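Long-range contact in PHO85 cyclin PHO80 (Saccharomyces cerevisiae, PDB 2PMI), which partners the cyclin-dependent kinase PHO85 as its cyclin and negatively regulates phosphate-starvation-responsive genes when phosphate is plentiful: residues 32-36 with 84-88. Residue numbers count along the deposited sequence, not the author numbering.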
ATOM      1  N   ARG B  32     -10.589 -14.547  14.754  1.00 35.21           N
ATOM      2  CA  ARG B  32     -10.536 -14.944  13.345  1.00 37.78           C
ATOM      3  C   ARG B  32     -11.475 -16.118  13.061  1.00 40.71           C
ATOM      4  O   ARG B  32     -11.992 -16.278  11.949  1.00 35.90           O
ATOM      5  CB  ARG B  32      -9.122 -15.337  12.932  1.00 36.18           C
ATOM      6  CG  ARG B  32      -8.176 -14.174  12.712  1.00 42.51           C
ATOM      7  CD  ARG B  32      -6.831 -14.666  12.155  1.00 48.03           C
ATOM      8  NE  ARG B  32      -6.747 -16.128  12.132  1.00 45.64           N
ATOM      9  CZ  ARG B  32      -5.746 -16.817  11.595  1.00 42.98           C
ATOM     10  NH1 ARG B  32      -4.729 -16.174  11.034  1.00 43.41           N
ATOM     11  NH2 ARG B  32      -5.768 -18.151  11.614  1.00 38.19           N
ATOM     12  N   THR B  33     -11.680 -16.954  14.069  1.00 45.01           N
ATOM     13  CA  THR B  33     -12.565 -18.089  13.909  1.00 42.59           C
ATOM     14  C   THR B  33     -13.983 -17.544  13.843  1.00 42.02           C
ATOM     15  O   THR B  33     -14.728 -17.889  12.931  1.00 44.63           O
ATOM     16  CB  THR B  33     -12.387 -19.119  15.072  1.00 38.69           C
ATOM     17  OG1 THR B  33     -11.200 -19.886  14.833  1.00 29.51           O
ATOM     18  CG2 THR B  33     -13.575 -20.074  15.167  1.00 36.24           C
ATOM     19  N   ASP B  34     -14.350 -16.670  14.778  1.00 36.56           N
ATOM     20  CA  ASP B  34     -15.696 -16.103  14.761  1.00 38.78           C
ATOM     21  C   ASP B  34     -16.017 -15.420  13.434  1.00 38.10           C
ATOM     22  O   ASP B  34     -17.169 -15.406  13.010  1.00 40.29           O
ATOM     23  CB  ASP B  34     -15.903 -15.110  15.907  1.00 43.99           C
ATOM     24  CG  ASP B  34     -16.044 -15.790  17.249  1.00 45.84           C
ATOM     25  OD1 ASP B  34     -16.462 -16.963  17.292  1.00 44.48           O
ATOM     26  OD2 ASP B  34     -15.753 -15.138  18.266  1.00 47.93           O
ATOM     27  N   LEU B  35     -15.013 -14.837  12.784  1.00 33.07           N
ATOM     28  CA  LEU B  35     -15.261 -14.201  11.494  1.00 27.30           C
ATOM     29  C   LEU B  35     -15.631 -15.286  10.492  1.00 28.90           C
ATOM     30  O   LEU B  35     -16.744 -15.324   9.986  1.00 36.07           O
ATOM     31  CB  LEU B  35     -14.028 -13.450  11.004  1.00 23.13           C
ATOM     32  CG  LEU B  35     -13.893 -12.028  11.550  1.00 30.40           C
ATOM     33  CD1 LEU B  35     -12.676 -11.339  10.914  1.00 20.50           C
ATOM     34  CD2 LEU B  35     -15.196 -11.254  11.263  1.00 17.65           C
ATOM     35  N   VAL B  36     -14.696 -16.176  10.212  1.00 24.53           N
ATOM     36  CA  VAL B  36     -14.962 -17.251   9.288  1.00 24.16           C
ATOM     37  C   VAL B  36     -16.380 -17.789   9.468  1.00 32.50           C
ATOM     38  O   VAL B  36     -17.030 -18.132   8.478  1.00 40.36           O
ATOM     39  CB  VAL B  36     -13.970 -18.411   9.474  1.00 22.09           C
ATOM     40  CG1 VAL B  36     -14.347 -19.558   8.554  1.00 18.92           C
ATOM     41  CG2 VAL B  36     -12.553 -17.944   9.179  1.00 20.02           C
ATOM     42  N   LEU B  84      -7.974 -22.738   4.953  1.00 29.31           N
ATOM     43  CA  LEU B  84      -7.261 -21.695   4.229  1.00 24.48           C
ATOM     44  C   LEU B  84      -6.797 -20.673   5.246  1.00 31.33           C
ATOM     45  O   LEU B  84      -5.680 -20.159   5.166  1.00 35.36           O
ATOM     46  CB  LEU B  84      -8.173 -20.980   3.234  1.00 28.21           C
ATOM     47  CG  LEU B  84      -8.861 -21.715   2.076  1.00 36.22           C
ATOM     48  CD1 LEU B  84      -9.263 -20.674   1.023  1.00 22.44           C
ATOM     49  CD2 LEU B  84      -7.935 -22.770   1.460  1.00 35.13           C
ATOM     50  N   THR B  85      -7.671 -20.387   6.207  1.00 33.21           N
ATOM     51  CA  THR B  85      -7.391 -19.411   7.257  1.00 38.76           C
ATOM     52  C   THR B  85      -6.259 -19.797   8.209  1.00 44.68           C
ATOM     53  O   THR B  85      -5.457 -18.939   8.608  1.00 47.38           O
ATOM     54  CB  THR B  85      -8.647 -19.141   8.115  1.00 35.17           C
ATOM     55  OG1 THR B  85      -9.732 -18.750   7.264  1.00 30.24           O
ATOM     56  CG2 THR B  85      -8.371 -18.035   9.139  1.00 32.73           C
ATOM     57  N   LYS B  86      -6.195 -21.079   8.568  1.00 42.07           N
ATOM     58  CA  LYS B  86      -5.178 -21.562   9.499  1.00 39.91           C
ATOM     59  C   LYS B  86      -3.814 -21.820   8.890  1.00 38.73           C
ATOM     60  O   LYS B  86      -2.809 -21.310   9.373  1.00 40.66           O
ATOM     61  CB  LYS B  86      -5.672 -22.836  10.193  1.00 38.46           C
ATOM     62  CG  LYS B  86      -7.031 -22.653  10.871  1.00 46.37           C
ATOM     63  CD  LYS B  86      -7.061 -21.354  11.701  1.00 54.84           C
ATOM     64  CE  LYS B  86      -8.471 -20.995  12.169  1.00 56.38           C
ATOM     65  NZ  LYS B  86      -8.519 -19.680  12.880  1.00 57.56           N
ATOM     66  N   PHE B  87      -3.788 -22.592   7.814  1.00 37.77           N
ATOM     67  CA  PHE B  87      -2.544 -22.959   7.163  1.00 40.48           C
ATOM     68  C   PHE B  87      -1.974 -21.948   6.167  1.00 42.22           C
ATOM     69  O   PHE B  87      -1.137 -22.290   5.317  1.00 44.48           O
ATOM     70  CB  PHE B  87      -2.721 -24.334   6.513  1.00 44.39           C
ATOM     71  CG  PHE B  87      -3.164 -25.404   7.483  1.00 50.30           C
ATOM     72  CD1 PHE B  87      -4.448 -25.384   8.029  1.00 51.58           C
ATOM     73  CD2 PHE B  87      -2.292 -26.413   7.875  1.00 54.30           C
ATOM     74  CE1 PHE B  87      -4.860 -26.353   8.951  1.00 44.59           C
ATOM     75  CE2 PHE B  87      -2.698 -27.384   8.796  1.00 55.04           C
ATOM     76  CZ  PHE B  87      -3.988 -27.350   9.334  1.00 45.92           C
ATOM     77  N   SER B  88      -2.426 -20.703   6.284  1.00 39.70           N
ATOM     78  CA  SER B  88      -1.952 -19.609   5.434  1.00 34.93           C
ATOM     79  C   SER B  88      -2.082 -18.326   6.216  1.00 28.83           C
ATOM     80  O   SER B  88      -1.934 -17.234   5.676  1.00 17.50           O
ATOM     81  CB  SER B  88      -2.754 -19.517   4.139  1.00 42.97           C
ATOM     82  OG  SER B  88      -2.162 -20.320   3.131  1.00 59.99           O
TER
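The first turn of helix 32-51 packs against the last turn of helix 77-86, with V36 and T85 closest along the backbone (CA to CA 8.1 Å). Van der Waals packing centres on V36 and T85, both buried: V36 CG2 lies 3.5 Å from T85 OG1, a hydroxyl already hydrogen-bonded to the carbonyl of F81 one turn back, and T85 CG2 lies against one face of the R32 guanidinium, 3.6 Å from R32 NH2. The polar contacts gather nearer the surface. R32 reaches over the end of the partner helix, bringing NH2 to 3.1 Å from T85 O, while K86 extends back and gives a weak hydrogen bond from NZ to T33 OG1 (3.3 Å). That places two like charges side by side, R32 NH2 and K86 NZ being 3.4 Å apart. The contact thus joins the start of one helix to the C-terminal end of another within the all-helical cyclin fold. Deeper in, V36 also rests on F78, F81 and I82 of helix 77-86, and helix 92-108 touches both segments, with H92 against R32 and L95 against T85.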